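Local coordinates for isomerase/lactonizing enzyme (Agrobacterium tumefaciens, PDB 1RVK), which probably acts as an enolase-superfamily isomerase or lactonizing enzyme, binding magnesium, although its substrate and exact reaction are unknown, at residues F228-E237 / L250-A260; C276-D285 / M304-N315. All blocks are in the same frame, centred on the assembly; numbering follows the deposited sequence.

Contact 1 of 2, residues F228-E237 / L250-A260; sequences FDWIEEPMDE and LDIPVVGPESA. With MG (magnesium ion), chain B.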
loop_
_atom_site.group_PDB
_atom_site.type_symbol
_atom_site.label_atom_id
_atom_site.label_comp_id
_atom_site.label_asym_id
_atom_site.label_seq_id
_atom_site.Cartn_x
_atom_site.Cartn_y
_atom_site.Cartn_z
ATOM N N PHE A 228 3.073 -1.609 22.046
ATOM C CA PHE A 228 2.977 -1.486 20.593
ATOM C C PHE A 228 2.772 -0.030 20.177
ATOM O O PHE A 228 2.136 0.743 20.895
ATOM C CB PHE A 228 1.824 -2.343 20.051
ATOM C CG PHE A 228 2.219 -3.754 19.703
ATOM C CD1 PHE A 228 1.860 -4.301 18.473
ATOM C CD2 PHE A 228 2.957 -4.530 20.591
ATOM C CE1 PHE A 228 2.232 -5.607 18.127
ATOM C CE2 PHE A 228 3.335 -5.838 20.257
ATOM C CZ PHE A 228 2.973 -6.376 19.023
ATOM N N ASP A 229 3.312 0.324 19.012
ATOM C CA ASP A 229 3.230 1.679 18.471
ATOM C C ASP A 229 1.844 2.064 17.977
ATOM O O ASP A 229 1.441 3.219 18.094
ATOM C CB ASP A 229 4.227 1.849 17.324
ATOM C CG ASP A 229 5.619 2.194 17.807
ATOM O OD1 ASP A 229 5.942 1.898 18.977
ATOM O OD2 ASP A 229 6.395 2.757 17.003
ATOM N N TRP A 230 1.124 1.114 17.396
ATOM C CA TRP A 230 -0.219 1.414 16.927
ATOM C C TRP A 230 -1.047 0.176 16.638
ATOM O O TRP A 230 -0.517 -0.924 16.474
ATOM C CB TRP A 230 -0.183 2.335 15.683
ATOM C CG TRP A 230 0.120 1.696 14.324
ATOM C CD1 TRP A 230 -0.499 0.610 13.759
ATOM C CD2 TRP A 230 1.030 2.192 13.327
ATOM N NE1 TRP A 230 -0.035 0.406 12.480
ATOM C CE2 TRP A 230 0.903 1.361 12.189
ATOM C CE3 TRP A 230 1.938 3.261 13.285
ATOM C CZ2 TRP A 230 1.650 1.567 11.022
ATOM C CZ3 TRP A 230 2.682 3.466 12.121
ATOM C CH2 TRP A 230 2.531 2.621 11.008
ATOM N N ILE A 231 -2.358 0.370 16.620
ATOM C CA ILE A 231 -3.298 -0.694 16.316
ATOM C C ILE A 231 -3.932 -0.192 15.025
ATOM O O ILE A 231 -4.343 0.966 14.934
ATOM C CB ILE A 231 -4.346 -0.875 17.451
ATOM C CG1 ILE A 231 -5.311 -2.007 17.086
ATOM C CG2 ILE A 231 -5.073 0.431 17.722
ATOM C CD1 ILE A 231 -6.303 -2.346 18.185
ATOM N N GLU A 232 -3.977 -1.057 14.021
ATOM C CA GLU A 232 -4.488 -0.683 12.709
ATOM C C GLU A 232 -5.753 -1.410 12.256
ATOM O O GLU A 232 -5.818 -2.634 12.277
ATOM C CB GLU A 232 -3.368 -0.913 11.691
ATOM C CG GLU A 232 -3.659 -0.491 10.259
ATOM C CD GLU A 232 -2.453 -0.712 9.374
ATOM O OE1 GLU A 232 -1.314 -0.576 9.867
ATOM O OE2 GLU A 232 -2.632 -1.014 8.186
ATOM N N GLU A 233 -6.745 -0.625 11.843
ATOM C CA GLU A 233 -8.021 -1.128 11.325
ATOM C C GLU A 233 -8.556 -2.383 12.015
ATOM O O GLU A 233 -8.714 -3.427 11.390
ATOM C CB GLU A 233 -7.878 -1.378 9.813
ATOM C CG GLU A 233 -9.186 -1.636 9.073
ATOM C CD GLU A 233 -9.030 -1.630 7.554
ATOM O OE1 GLU A 233 -10.061 -1.753 6.859
ATOM O OE2 GLU A 233 -7.889 -1.507 7.050
ATOM N N PRO A 234 -8.861 -2.294 13.318
ATOM C CA PRO A 234 -9.379 -3.492 13.987
ATOM C C PRO A 234 -10.896 -3.630 13.858
ATOM O O PRO A 234 -11.465 -4.642 14.263
ATOM C CB PRO A 234 -8.940 -3.286 15.430
ATOM C CG PRO A 234 -9.119 -1.807 15.596
ATOM C CD PRO A 234 -8.545 -1.238 14.298
HETATM N N MSE A 235 -11.547 -2.610 13.303
HETATM C CA MSE A 235 -13.003 -2.629 13.143
HETATM C C MSE A 235 -13.391 -2.160 11.742
HETATM O O MSE A 235 -12.571 -1.602 11.022
HETATM C CB MSE A 235 -13.661 -1.711 14.181
HETATM C CG MSE A 235 -13.267 -1.996 15.631
HETATM SE SE MSE A 235 -14.013 -0.675 16.859
HETATM C CE MSE A 235 -13.101 0.884 16.163
ATOM N N ASP A 236 -14.644 -2.391 11.360
ATOM C CA ASP A 236 -15.119 -1.978 10.043
ATOM C C ASP A 236 -14.982 -0.462 9.919
ATOM O O ASP A 236 -15.673 0.294 10.607
ATOM C CB ASP A 236 -16.581 -2.411 9.859
ATOM C CG ASP A 236 -17.057 -2.276 8.423
ATOM O OD1 ASP A 236 -17.865 -3.124 7.979
ATOM O OD2 ASP A 236 -16.631 -1.323 7.741
ATOM N N GLU A 237 -14.088 -0.018 9.039
ATOM C CA GLU A 237 -13.847 1.411 8.857
ATOM C C GLU A 237 -15.022 2.224 8.334
ATOM O O GLU A 237 -14.945 3.449 8.257
ATOM C CB GLU A 237 -12.628 1.626 7.962
ATOM C CG GLU A 237 -11.322 1.335 8.675
ATOM C CD GLU A 237 -10.111 1.652 7.828
ATOM O OE1 GLU A 237 -8.985 1.610 8.369
ATOM O OE2 GLU A 237 -10.287 1.942 6.628
ATOM N N LEU A 250 -8.822 3.671 24.234
ATOM C CA LEU A 250 -7.520 3.008 24.210
ATOM C C LEU A 250 -6.383 3.992 24.420
ATOM O O LEU A 250 -6.498 5.159 24.066
ATOM C CB LEU A 250 -7.288 2.304 22.867
ATOM C CG LEU A 250 -8.109 1.075 22.487
ATOM C CD1 LEU A 250 -7.532 0.473 21.210
ATOM C CD2 LEU A 250 -8.065 0.047 23.608
ATOM N N ASP A 251 -5.285 3.514 24.994
ATOM C CA ASP A 251 -4.113 4.353 25.197
ATOM C C ASP A 251 -3.241 4.260 23.942
ATOM O O ASP A 251 -2.656 5.249 23.506
ATOM C CB ASP A 251 -3.317 3.885 26.420
ATOM C CG ASP A 251 -3.919 4.367 27.730
ATOM O OD1 ASP A 251 -3.418 3.959 28.799
ATOM O OD2 ASP A 251 -4.885 5.160 27.693
ATOM N N ILE A 252 -3.170 3.064 23.363
ATOM C CA ILE A 252 -2.368 2.842 22.161
ATOM C C ILE A 252 -2.930 3.632 20.981
ATOM O O ILE A 252 -4.147 3.704 20.786
ATOM C CB ILE A 252 -2.307 1.330 21.789
ATOM C CG1 ILE A 252 -1.406 1.125 20.568
ATOM C CG2 ILE A 252 -3.707 0.795 21.496
ATOM C CD1 ILE A 252 -1.124 -0.341 20.239
ATOM N N PRO A 253 -2.049 4.257 20.188
ATOM C CA PRO A 253 -2.506 5.035 19.034
ATOM C C PRO A 253 -3.265 4.191 18.011
ATOM O O PRO A 253 -2.896 3.048 17.725
ATOM C CB PRO A 253 -1.208 5.592 18.458
ATOM C CG PRO A 253 -0.350 5.764 19.687
ATOM C CD PRO A 253 -0.608 4.467 20.424
ATOM N N VAL A 254 -4.336 4.770 17.478
ATOM C CA VAL A 254 -5.146 4.123 16.458
ATOM C C VAL A 254 -4.793 4.815 15.148
ATOM O O VAL A 254 -4.820 6.042 15.069
ATOM C CB VAL A 254 -6.656 4.313 16.735
ATOM C CG1 VAL A 254 -7.475 3.816 15.552
ATOM C CG2 VAL A 254 -7.045 3.564 17.993
ATOM N N VAL A 255 -4.450 4.035 14.126
ATOM C CA VAL A 255 -4.096 4.601 12.826
ATOM C C VAL A 255 -5.155 4.219 11.803
ATOM O O VAL A 255 -5.602 3.076 11.765
ATOM C CB VAL A 255 -2.724 4.085 12.337
ATOM C CG1 VAL A 255 -2.352 4.749 11.016
ATOM C CG2 VAL A 255 -1.671 4.370 13.378
ATOM N N GLY A 256 -5.561 5.185 10.987
ATOM C CA GLY A 256 -6.570 4.924 9.978
ATOM C C GLY A 256 -7.032 6.209 9.317
ATOM O O GLY A 256 -6.567 7.285 9.677
ATOM N N PRO A 257 -7.934 6.129 8.328
ATOM C CA PRO A 257 -8.519 4.898 7.802
ATOM C C PRO A 257 -7.726 4.412 6.595
ATOM O O PRO A 257 -7.263 5.218 5.790
ATOM C CB PRO A 257 -9.923 5.335 7.424
ATOM C CG PRO A 257 -9.679 6.710 6.861
ATOM C CD PRO A 257 -8.631 7.316 7.791
ATOM N N GLU A 258 -7.558 3.101 6.463
ATOM C CA GLU A 258 -6.820 2.590 5.318
ATOM C C GLU A 258 -7.699 2.302 4.111
ATOM O O GLU A 258 -7.436 2.801 3.016
ATOM C CB GLU A 258 -6.066 1.306 5.664
ATOM C CG GLU A 258 -5.250 0.796 4.483
ATOM C CD GLU A 258 -4.645 -0.559 4.725
ATOM O OE1 GLU A 258 -3.863 -0.687 5.682
ATOM O OE2 GLU A 258 -4.945 -1.493 3.956
ATOM N N SER A 259 -8.745 1.506 4.316
ATOM C CA SER A 259 -9.623 1.098 3.225
ATOM C C SER A 259 -10.855 1.946 2.946
ATOM O O SER A 259 -11.442 1.835 1.873
ATOM C CB SER A 259 -10.061 -0.357 3.437
ATOM O OG SER A 259 -10.850 -0.496 4.608
ATOM N N ALA A 260 -11.254 2.783 3.895
ATOM C CA ALA A 260 -12.437 3.619 3.708
ATOM C C ALA A 260 -12.384 4.419 2.405
ATOM O O ALA A 260 -11.325 4.898 2.002
ATOM C CB ALA A 260 -12.599 4.564 4.896
HETATM MG MG MG B . -3.589 -2.414 6.835
HETATM O O HOH W 1 -5.626 -2.273 7.738
HETATM O O HOH W 2 -4.373 -3.755 5.154
HETATM O O HOH W 3 -1.502 -3.005 6.090
#
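Glu-237 OE2 is gripped by two backbone N-H groups of segment 250-260: Ala-260 N at 3.0 Å, lying nearly in line with the C-O bond, and Ser-259 N at 2.8 Å, a weak, bent bond. The other oxygen, OE1, takes Glu-258 N at 2.8 Å on its syn side, 18° out of the carboxylate plane. One buried carboxylate thus ties down three successive amides, including that of the metal ligand Glu-258; with CG beside its own backbone N (chi1 -74°), the extended chain of Glu-237 carries the carboxylate to the amides of 258-260. Next to it, Ser-259 OG donates to Glu-233 OE1 at 2.7 Å, and Glu-233 OE2 accepts a hydrogen bond from a magnesium-bound water, a second-shell link.

All this sits past the C-terminal ends of strands 230-232 and 254-256, parallel neighbours of a beta-alpha-beta unit in the enolase-superfamily barrel. Glu-232 OE2 binds the magnesium at 2.2 Å and Glu-258 OE1 at 2.1 Å; these two oxygens are only 2.8 Å apart, a closeness the shared cation would offset, and their carboxylate planes lie 68° apart. Glu-258 OE1 also accepts a hydrogen bond from Arg-280 NE. Asp-206 and three waters complete the site. Glu-232 OE1 turns its anti lone pair to Trp-230 NE1 and also meets Lys-169 in a salt bridge. Between the strands, Ile-231 N bonds to Pro-253 O, and Val-255 N to Ile-231 O. Val-255 CG2 sits over one face of the Trp-230 indole, 3.7 Å from the five-membered ring centroid, while Ile-231 and Val-254 lie side by side on the helix-facing surface.

Contact 2 of 2, residues C276-D285 / M304-N315; sequences CDILRTGVND and MECEVHGNTAMN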
loop_
_atom_site.group_PDB
_atom_site.type_symbol
_atom_site.label_atom_id
_atom_site.label_comp_id
_atom_site.label_asym_id
_atom_site.label_seq_id
_atom_site.Cartn_x
_atom_site.Cartn_y
_atom_site.Cartn_z
ATOM N N CYS A 276 -9.074 8.999 14.840
ATOM C CA CYS A 276 -7.772 8.344 14.851
ATOM C C CYS A 276 -6.713 9.268 15.439
ATOM O O CYS A 276 -6.922 10.479 15.536
ATOM C CB CYS A 276 -7.368 7.949 13.431
ATOM S SG CYS A 276 -7.248 9.341 12.292
ATOM N N ASP A 277 -5.582 8.686 15.829
ATOM C CA ASP A 277 -4.465 9.435 16.403
ATOM C C ASP A 277 -3.388 9.646 15.342
ATOM O O ASP A 277 -2.578 10.569 15.435
ATOM C CB ASP A 277 -3.872 8.662 17.579
ATOM C CG ASP A 277 -4.912 8.331 18.633
ATOM O OD1 ASP A 277 -5.404 9.270 19.295
ATOM O OD2 ASP A 277 -5.244 7.136 18.785
ATOM N N ILE A 278 -3.386 8.765 14.347
ATOM C CA ILE A 278 -2.442 8.821 13.231
ATOM C C ILE A 278 -3.298 8.570 11.994
ATOM O O ILE A 278 -4.112 7.647 11.982
ATOM C CB ILE A 278 -1.384 7.696 13.325
ATOM C CG1 ILE A 278 -0.617 7.793 14.646
ATOM C CG2 ILE A 278 -0.424 7.785 12.147
ATOM C CD1 ILE A 278 0.263 6.581 14.926
ATOM N N LEU A 279 -3.127 9.387 10.961
ATOM C CA LEU A 279 -3.914 9.220 9.745
ATOM C C LEU A 279 -3.280 8.159 8.851
ATOM O O LEU A 279 -2.118 7.787 9.033
ATOM C CB LEU A 279 -3.994 10.549 8.988
ATOM C CG LEU A 279 -5.092 10.695 7.928
ATOM C CD1 LEU A 279 -6.462 10.618 8.602
ATOM C CD2 LEU A 279 -4.927 12.029 7.191
ATOM N N ARG A 280 -4.049 7.656 7.894
ATOM C CA ARG A 280 -3.520 6.665 6.967
ATOM C C ARG A 280 -4.013 6.992 5.569
ATOM O O ARG A 280 -5.110 7.524 5.389
ATOM C CB ARG A 280 -3.956 5.251 7.358
ATOM C CG ARG A 280 -3.239 4.129 6.586
ATOM C CD ARG A 280 -3.203 2.867 7.445
ATOM N NE ARG A 280 -2.562 1.695 6.847
ATOM C CZ ARG A 280 -1.264 1.577 6.568
ATOM N NH1 ARG A 280 -0.803 0.445 6.047
ATOM N NH2 ARG A 280 -0.428 2.584 6.784
ATOM N N THR A 281 -3.176 6.706 4.583
ATOM C CA THR A 281 -3.522 6.938 3.194
ATOM C C THR A 281 -2.770 5.883 2.407
ATOM O O THR A 281 -2.084 5.040 2.985
ATOM C CB THR A 281 -3.083 8.343 2.715
ATOM O OG1 THR A 281 -3.650 8.606 1.425
ATOM C CG2 THR A 281 -1.559 8.433 2.619
ATOM N N GLY A 282 -2.909 5.926 1.090
ATOM C CA GLY A 282 -2.226 4.972 0.241
ATOM C C GLY A 282 -2.593 5.323 -1.180
ATOM O O GLY A 282 -3.732 5.708 -1.438
ATOM N N VAL A 283 -1.644 5.205 -2.100
ATOM C CA VAL A 283 -1.925 5.539 -3.491
ATOM C C VAL A 283 -3.132 4.777 -4.029
ATOM O O VAL A 283 -4.009 5.364 -4.670
ATOM C CB VAL A 283 -0.697 5.272 -4.381
ATOM C CG1 VAL A 283 -1.059 5.456 -5.845
ATOM C CG2 VAL A 283 0.423 6.232 -3.996
ATOM N N ASN A 284 -3.194 3.476 -3.766
ATOM C CA ASN A 284 -4.325 2.688 -4.248
ATOM C C ASN A 284 -5.612 2.977 -3.492
ATOM O O ASN A 284 -6.709 2.802 -4.026
ATOM C CB ASN A 284 -4.026 1.188 -4.157
ATOM C CG ASN A 284 -3.190 0.696 -5.311
ATOM O OD1 ASN A 284 -2.986 1.415 -6.286
ATOM N ND2 ASN A 284 -2.711 -0.539 -5.215
ATOM N N ASP A 285 -5.478 3.427 -2.250
ATOM C CA ASP A 285 -6.640 3.696 -1.423
ATOM C C ASP A 285 -7.345 5.020 -1.678
ATOM O O ASP A 285 -8.560 5.115 -1.498
ATOM C CB ASP A 285 -6.249 3.604 0.049
ATOM C CG ASP A 285 -5.632 2.266 0.396
ATOM O OD1 ASP A 285 -6.336 1.236 0.297
ATOM O OD2 ASP A 285 -4.439 2.248 0.755
HETATM N N MSE A 304 -0.193 16.108 12.402
HETATM C CA MSE A 304 -0.313 14.656 12.486
HETATM C C MSE A 304 0.550 13.938 11.468
HETATM O O MSE A 304 0.971 14.519 10.476
HETATM C CB MSE A 304 -1.772 14.242 12.258
HETATM C CG MSE A 304 -2.735 14.711 13.330
HETATM SE SE MSE A 304 -4.572 14.316 12.860
HETATM C CE MSE A 304 -4.578 12.414 13.221
ATOM N N GLU A 305 0.829 12.669 11.735
ATOM C CA GLU A 305 1.587 11.858 10.801
ATOM C C GLU A 305 0.540 11.137 9.961
ATOM O O GLU A 305 -0.602 10.972 10.387
ATOM C CB GLU A 305 2.457 10.839 11.540
ATOM C CG GLU A 305 3.749 11.420 12.096
ATOM C CD GLU A 305 4.511 10.420 12.945
ATOM O OE1 GLU A 305 3.923 9.892 13.915
ATOM O OE2 GLU A 305 5.697 10.165 12.646
ATOM N N CYS A 306 0.919 10.747 8.753
ATOM C CA CYS A 306 0.012 10.029 7.872
ATOM C C CYS A 306 0.841 8.896 7.292
ATOM O O CYS A 306 1.702 9.119 6.443
ATOM C CB CYS A 306 -0.503 10.944 6.760
ATOM S SG CYS A 306 -1.823 10.196 5.768
ATOM N N GLU A 307 0.588 7.684 7.773
ATOM C CA GLU A 307 1.333 6.513 7.331
ATOM C C GLU A 307 0.786 5.977 6.012
ATOM O O GLU A 307 -0.416 5.764 5.860
ATOM C CB GLU A 307 1.298 5.450 8.426
ATOM C CG GLU A 307 1.903 5.930 9.761
ATOM C CD GLU A 307 3.377 6.304 9.652
ATOM O OE1 GLU A 307 4.122 5.580 8.961
ATOM O OE2 GLU A 307 3.801 7.308 10.268
ATOM N N VAL A 308 1.688 5.765 5.060
ATOM C CA VAL A 308 1.316 5.314 3.723
ATOM C C VAL A 308 1.218 3.807 3.580
ATOM O O VAL A 308 2.187 3.084 3.809
ATOM C CB VAL A 308 2.305 5.863 2.674
ATOM C CG1 VAL A 308 1.848 5.477 1.273
ATOM C CG2 VAL A 308 2.405 7.385 2.803
ATOM N N HIS A 309 0.030 3.348 3.200
ATOM C CA HIS A 309 -0.239 1.928 3.019
ATOM C C HIS A 309 0.240 1.393 1.682
ATOM O O HIS A 309 -0.077 1.955 0.632
ATOM C CB HIS A 309 -1.740 1.648 3.122
ATOM C CG HIS A 309 -2.135 0.291 2.617
ATOM N ND1 HIS A 309 -3.044 0.111 1.598
ATOM C CD2 HIS A 309 -1.720 -0.949 2.975
ATOM C CE1 HIS A 309 -3.173 -1.180 1.348
ATOM N NE2 HIS A 309 -2.380 -1.846 2.170
ATOM N N GLY A 310 0.994 0.298 1.728
ATOM C CA GLY A 310 1.447 -0.332 0.504
ATOM C C GLY A 310 2.877 -0.104 0.078
ATOM O O GLY A 310 3.462 0.950 0.326
ATOM N N ASN A 311 3.435 -1.119 -0.571
ATOM C CA ASN A 311 4.797 -1.058 -1.075
ATOM C C ASN A 311 4.761 -0.600 -2.536
ATOM O O ASN A 311 3.737 -0.113 -3.018
ATOM C CB ASN A 311 5.454 -2.438 -0.967
ATOM C CG ASN A 311 4.858 -3.444 -1.932
ATOM O OD1 ASN A 311 3.673 -3.385 -2.246
ATOM N ND2 ASN A 311 5.678 -4.385 -2.396
ATOM N N THR A 312 5.889 -0.781 -3.220
ATOM C CA THR A 312 6.109 -0.406 -4.623
ATOM C C THR A 312 6.434 1.080 -4.778
ATOM O O THR A 312 6.158 1.896 -3.894
ATOM C CB THR A 312 4.923 -0.773 -5.575
ATOM O OG1 THR A 312 3.878 0.200 -5.464
ATOM C CG2 THR A 312 4.378 -2.165 -5.251
ATOM N N ALA A 313 7.034 1.408 -5.915
ATOM C CA ALA A 313 7.465 2.763 -6.232
ATOM C C ALA A 313 6.475 3.891 -5.981
ATOM O O ALA A 313 6.840 4.915 -5.401
ATOM C CB ALA A 313 7.936 2.816 -7.679
HETATM N N MSE A 314 5.235 3.721 -6.424
HETATM C CA MSE A 314 4.233 4.770 -6.261
HETATM C C MSE A 314 4.112 5.262 -4.822
HETATM O O MSE A 314 4.024 6.470 -4.578
HETATM C CB MSE A 314 2.873 4.291 -6.768
HETATM C CG MSE A 314 2.347 3.043 -6.091
HETATM SE SE MSE A 314 0.803 2.343 -7.035
HETATM C CE MSE A 314 0.184 1.114 -5.678
ATOM N N ASN A 315 4.114 4.335 -3.871
ATOM C CA ASN A 315 4.007 4.715 -2.470
ATOM C C ASN A 315 5.335 5.208 -1.914
ATOM O O ASN A 315 5.361 6.120 -1.087
ATOM C CB ASN A 315 3.488 3.538 -1.636
ATOM C CG ASN A 315 2.024 3.262 -1.887
ATOM O OD1 ASN A 315 1.178 4.132 -1.675
ATOM N ND2 ASN A 315 1.714 2.058 -2.353
HETATM O O HOH W 4 -0.312 11.801 14.289
HETATM O O HOH W 5 2.304 2.192 6.367
HETATM O O HOH W 6 -1.354 1.802 -1.783
#
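Strands 278-281 and 306-308 are adjacent parallel staves of the enolase-superfamily barrel, and a histidine-carboxylate pair stands at their C-terminal ends. Four backbone bonds stitch them: Leu-279 N to Glu-305 O, Glu-307 N to Leu-279 O, Thr-281 N to Glu-307 O and His-309 N to Thr-281 O. The shortest of them, His-309 N to Thr-281 O, measures 2.7 Å. Outside the barrel wall, facing helix 289-301, Cys-306 SG packs on Thr-281 CG2 at 3.6 Å and also touches Leu-279. At the N-terminal end, the methyl CE of selenomethionine Met-304 rests 3.5 Å from Asp-277 O.

On the barrel side, Arg-280 reaches out in an extended chain and lays one guanidinium face on His-309 CB, 3.3 Å from NH1. The guanidinium and imidazole planes are 59° apart, so they do not stack. NH2 gives Glu-307 O a weak bond and donates to a water held in the guanidinium plane; the stronger partners are Glu-329 at NH1 and Glu-258 at NE.

Beyond the strands, Val-283 N donates to Asn-315 OD1 at 3.0 Å, while Asn-315 ND2 holds Asn-311 O. Selenomethionine Met-314 brings its SE to 3.8 Å from Val-283 CG1 and its CE onto the amide of Asn-284.

The imidazole of His-309 swings clear of its own N (chi1 166°) and gives ND1 to Asp-285 OD2, 2.7 Å away, on the syn lone pair and only 7° out of the ring plane. That bond holds the ring's rotation, with NE2 on the side of Glu-258 of the magnesium site. Mandelate racemase carries a comparable histidine-aspartate pair, which is consistent with, but does not prove, a similar role here.

In the fold
Strands 254-256 and 278-281 are neighbours in the barrel sheet, so the two contacts are joined directly: Asp-277 bonds to Val-254 N at one end, and Arg-280 forms a salt bridge with the metal ligand Glu-258 at the other. Contact 1 is the more deeply buried in local environment, whereas contact 2 is only partly buried, though it lies nearer the chain's centre. Each combines a parallel strand ladder with polar groups past the C-terminal strand ends. Those groups differ: contact 1 gathers glutamates round magnesium and backbone amides, while contact 2 supplies an arginine and a histidine-aspartate pair to the same mouth of the barrel, and adds contacts between the first turns of the helices that begin at 283 and 313.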